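BtGH115A (Bacteroides thetaiotaomicron, PDB 5BY3) acts as a family GH115 glycoside hydrolase, a 4-O-methyl-alpha-glucuronidase with specificity for decorated arabinogalactans. Local coordinates at residues V28-S33 with A57-D62; R41-L46 with G119-S124. One frame throughout, in Å; residues are numbered along the deposited sequence.

Contact 1 (V28-S33 with A57-D62); sequences VAIACS and ATAHID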
# COMPACT_ATOMS: atom_id res chain seq x y z
N VAL A 28 11.70 34.07 -12.91
CA VAL A 28 12.44 33.91 -11.67
C VAL A 28 13.76 33.22 -11.93
O VAL A 28 13.79 32.23 -12.67
CB VAL A 28 11.60 33.14 -10.61
CG1 VAL A 28 11.04 31.83 -11.16
CG2 VAL A 28 12.40 32.91 -9.33
N ALA A 29 14.84 33.76 -11.35
CA ALA A 29 16.20 33.21 -11.54
C ALA A 29 16.56 32.20 -10.45
O ALA A 29 16.38 32.44 -9.23
CB ALA A 29 17.26 34.32 -11.59
N ILE A 30 17.09 31.06 -10.90
CA ILE A 30 17.42 29.98 -10.01
C ILE A 30 18.91 29.63 -10.12
O ILE A 30 19.37 29.30 -11.19
CB ILE A 30 16.48 28.76 -10.20
CG1 ILE A 30 14.98 29.22 -10.20
CG2 ILE A 30 16.77 27.76 -9.09
CD1 ILE A 30 13.90 28.13 -10.20
N ALA A 31 19.62 29.70 -9.00
CA ALA A 31 21.06 29.44 -8.91
C ALA A 31 21.34 27.98 -8.52
O ALA A 31 20.90 27.52 -7.46
CB ALA A 31 21.67 30.38 -7.89
N CYS A 32 22.05 27.26 -9.38
CA CYS A 32 22.35 25.84 -9.17
C CYS A 32 23.58 25.49 -9.95
O CYS A 32 23.61 25.67 -11.17
CB CYS A 32 21.20 24.95 -9.66
SG CYS A 32 21.54 23.16 -9.60
N SER A 33 24.59 24.98 -9.24
CA SER A 33 25.86 24.59 -9.83
C SER A 33 25.63 23.44 -10.80
O SER A 33 24.75 22.59 -10.57
CB SER A 33 26.86 24.21 -8.74
OG SER A 33 27.86 23.34 -9.24
N ALA A 57 5.30 31.91 -14.33
CA ALA A 57 6.63 32.41 -14.03
C ALA A 57 7.67 31.50 -14.67
O ALA A 57 7.74 30.31 -14.35
CB ALA A 57 6.83 32.49 -12.52
N THR A 58 8.45 32.05 -15.60
CA THR A 58 9.46 31.27 -16.32
C THR A 58 10.77 31.26 -15.53
O THR A 58 11.34 32.32 -15.24
CB THR A 58 9.69 31.80 -17.74
OG1 THR A 58 8.42 32.00 -18.36
CG2 THR A 58 10.57 30.83 -18.59
N ALA A 59 11.21 30.06 -15.17
CA ALA A 59 12.42 29.85 -14.41
C ALA A 59 13.67 29.93 -15.30
O ALA A 59 13.70 29.32 -16.38
CB ALA A 59 12.35 28.52 -13.70
N HIS A 60 14.65 30.70 -14.86
CA HIS A 60 15.92 30.90 -15.58
C HIS A 60 17.04 30.35 -14.71
O HIS A 60 17.32 30.89 -13.63
CB HIS A 60 16.19 32.40 -15.87
CG HIS A 60 15.14 33.08 -16.71
ND1 HIS A 60 15.08 34.46 -16.85
CD2 HIS A 60 14.13 32.58 -17.47
CE1 HIS A 60 14.09 34.77 -17.66
NE2 HIS A 60 13.49 33.66 -18.05
N ILE A 61 17.67 29.27 -15.16
CA ILE A 61 18.78 28.67 -14.40
C ILE A 61 20.11 29.36 -14.73
O ILE A 61 20.68 29.15 -15.80
CB ILE A 61 18.89 27.12 -14.63
CG1 ILE A 61 17.51 26.40 -14.55
CG2 ILE A 61 19.97 26.49 -13.73
CD1 ILE A 61 16.86 26.27 -13.18
N ASP A 62 20.57 30.22 -13.80
CA ASP A 62 21.94 30.73 -13.82
C ASP A 62 22.83 29.79 -12.95
O ASP A 62 22.32 28.86 -12.31
CB ASP A 62 21.96 32.20 -13.36
CG ASP A 62 23.30 32.90 -13.63
OD1 ASP A 62 23.42 33.61 -14.65
OD2 ASP A 62 24.23 32.76 -12.81
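I30 reaches diagonally over A59, the residue two places before its own bridge partner I61. With CG1 set beside the backbone N and anti to the carbonyl carbon (chi1 -49°) and the chain then extended, I30 CD1 comes to 3.8 Å from A59 CB. I61 answers from the edge: its chain folds at chi2 (-72°), so that CD1 turns back across the strands and rests 3.9 Å from I30 CB. V28 adds a looser touch at the other end, its CG1 4.4 Å from A59 CB and bordering A57. V28, I30, A59 and I61 share one face of the sheet, and I30 and A59 there meet helix 38-55, the link in the parallel beta-alpha-beta unit that joins strand 28-31 to strand 59-62. Strand 59-62 is the outermost of its sheet within the chain; on its other flank strand 28-31 pairs with strand 68-72. A29, A31, H60 and D62 occupy the opposite face, where D62 OD2 accepts from the backbone N atoms of N64 and T65. The backbone bonds are firm from V28 N to T58 O (2.9 Å) through H60 N to V28 O (2.8 Å) to I30 N with H60 O, 2.7 Å and nearly straight (172°). Toward the C-terminal ends they weaken: D62 N to I30 O is bent, and C32 N to D62 O stretches to 3.3 Å.

Contact 2 (R41-L46 with G119-S124); sequences RTSLDL and GILEIS
I120 pushes its branched side chain between S43 and L44, and the closest packing of the two segments lies here. CG1 lies beside the backbone N (chi1 -62°), and CG2, anti to that N, presses on the main chain of helix 38-55, 3.5 Å from S43 O. The longer branch is extended, bringing I120 CD1 to 3.8 Å from L44 CG, and the two side chains cross at about a right angle. Beside it, at the next residue, the fit relaxes: L121 sends CD2 to 4.0 Å from L46 CB, and its CD1 lies 4.1 Å from S43 OG, a hydroxyl already bonded to V39 O. Segments 41-46 and 119-124 run nearly parallel, 9° apart, their axes 9.1 Å from each other at closest approach, side by side against the mixed sheet, where L44 touches C32 and I123 touches L106 and V108 of strand 106-110. S43, L46 and L121 are also met by helix 193-205, which lies in the chain between strands 162-166 and 210-212 of the eight-stranded parallel barrel. An alanine in place of I120 would probably open a gap between helix 113-126 and the S43-L44 surface, with L44 CG and CD2 losing the CD1 they pack on. Against this buried seam, the outer side of segment 41-46 is polar: R41 and D45 are exposed, their CB atoms turned away from segment 119-124.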
# COMPACT_ATOMS: atom_id res chain seq x y z
N ARG A 41 18.89 18.18 -11.10
CA ARG A 41 18.49 18.89 -12.32
C ARG A 41 17.10 18.48 -12.78
O ARG A 41 16.33 19.33 -13.19
CB ARG A 41 19.55 18.75 -13.42
CG ARG A 41 20.54 19.94 -13.50
CD ARG A 41 21.93 19.56 -14.03
NE ARG A 41 21.89 18.48 -15.04
CZ ARG A 41 22.44 17.26 -14.91
NH1 ARG A 41 23.12 16.92 -13.81
NH2 ARG A 41 22.31 16.38 -15.90
N THR A 42 16.76 17.21 -12.63
CA THR A 42 15.43 16.68 -12.98
C THR A 42 14.31 17.36 -12.19
O THR A 42 13.28 17.67 -12.76
CB THR A 42 15.37 15.18 -12.74
OG1 THR A 42 16.45 14.56 -13.44
CG2 THR A 42 14.09 14.62 -13.28
N SER A 43 14.56 17.60 -10.89
CA SER A 43 13.61 18.19 -9.95
C SER A 43 13.43 19.68 -10.17
O SER A 43 12.34 20.24 -9.98
CB SER A 43 14.08 17.97 -8.50
OG SER A 43 14.44 16.61 -8.32
N LEU A 44 14.54 20.31 -10.53
CA LEU A 44 14.50 21.65 -11.02
C LEU A 44 13.54 21.81 -12.20
O LEU A 44 12.69 22.69 -12.17
CB LEU A 44 15.90 22.13 -11.36
CG LEU A 44 16.56 22.80 -10.15
CD1 LEU A 44 17.92 23.34 -10.56
CD2 LEU A 44 15.70 23.92 -9.61
N ASP A 45 13.67 20.95 -13.21
CA ASP A 45 12.73 20.94 -14.34
C ASP A 45 11.27 20.84 -13.87
O ASP A 45 10.39 21.61 -14.33
CB ASP A 45 13.05 19.81 -15.34
CG ASP A 45 14.28 20.09 -16.20
OD1 ASP A 45 14.92 21.16 -16.09
OD2 ASP A 45 14.62 19.21 -17.02
N LEU A 46 11.03 19.93 -12.92
CA LEU A 46 9.71 19.71 -12.36
C LEU A 46 9.20 20.95 -11.66
O LEU A 46 8.05 21.27 -11.79
CB LEU A 46 9.70 18.55 -11.38
CG LEU A 46 9.24 17.19 -11.88
CD1 LEU A 46 9.21 16.21 -10.71
CD2 LEU A 46 7.89 17.28 -12.59
N GLY A 119 14.07 18.98 -1.25
CA GLY A 119 13.95 20.43 -0.92
C GLY A 119 13.28 21.29 -1.98
O GLY A 119 12.39 22.08 -1.67
N ILE A 120 13.74 21.12 -3.22
CA ILE A 120 13.16 21.74 -4.43
C ILE A 120 11.68 21.40 -4.63
O ILE A 120 10.85 22.29 -4.90
CB ILE A 120 13.97 21.31 -5.67
CG1 ILE A 120 15.42 21.79 -5.53
CG2 ILE A 120 13.28 21.81 -6.95
CD1 ILE A 120 16.39 21.33 -6.61
N LEU A 121 11.37 20.12 -4.49
CA LEU A 121 10.01 19.61 -4.61
C LEU A 121 9.12 19.97 -3.44
O LEU A 121 7.92 19.86 -3.53
CB LEU A 121 10.03 18.11 -4.88
CG LEU A 121 10.53 17.80 -6.31
CD1 LEU A 121 10.69 16.33 -6.57
CD2 LEU A 121 9.64 18.39 -7.40
N GLU A 122 9.70 20.45 -2.35
CA GLU A 122 8.93 20.96 -1.22
C GLU A 122 8.32 22.30 -1.58
O GLU A 122 7.22 22.65 -1.11
CB GLU A 122 9.84 21.12 0.01
CG GLU A 122 9.20 21.61 1.29
CD GLU A 122 7.95 20.85 1.71
OE1 GLU A 122 7.89 19.59 1.64
OE2 GLU A 122 7.00 21.55 2.14
N ILE A 123 9.06 23.04 -2.40
CA ILE A 123 8.66 24.37 -2.85
C ILE A 123 7.49 24.17 -3.76
O ILE A 123 6.54 24.95 -3.72
CB ILE A 123 9.81 25.09 -3.58
CG1 ILE A 123 10.99 25.24 -2.62
CG2 ILE A 123 9.34 26.42 -4.19
CD1 ILE A 123 12.16 25.98 -3.23
N SER A 124 7.53 23.08 -4.53
CA SER A 124 6.45 22.71 -5.41
C SER A 124 5.16 22.34 -4.62
O SER A 124 4.06 22.77 -5.01
CB SER A 124 6.95 21.67 -6.38
OG SER A 124 5.92 20.78 -6.73

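How the contacts relate
The centres of the two contacts lie about 12 Å apart in the N-terminal part of the chain, on one mixed sheet and its helices. Helix 38-55 is shared: it connects the two strands of contact 1 and supplies segment 41-46 to contact 2. The segments therefore alternate along the chain, 28-33, 41-46, 57-62 and 119-124. L44 bridges the two, its CD1 lying 3.8 Å from C32 SG and 4.1 Å from I61 CD1, its CD2 4.0 Å from I30 CG2. Contact 1 builds the sheet's edge, while contact 2 sits deeper, beside helix 193-205, where the sheet's helical layer meets the barrel.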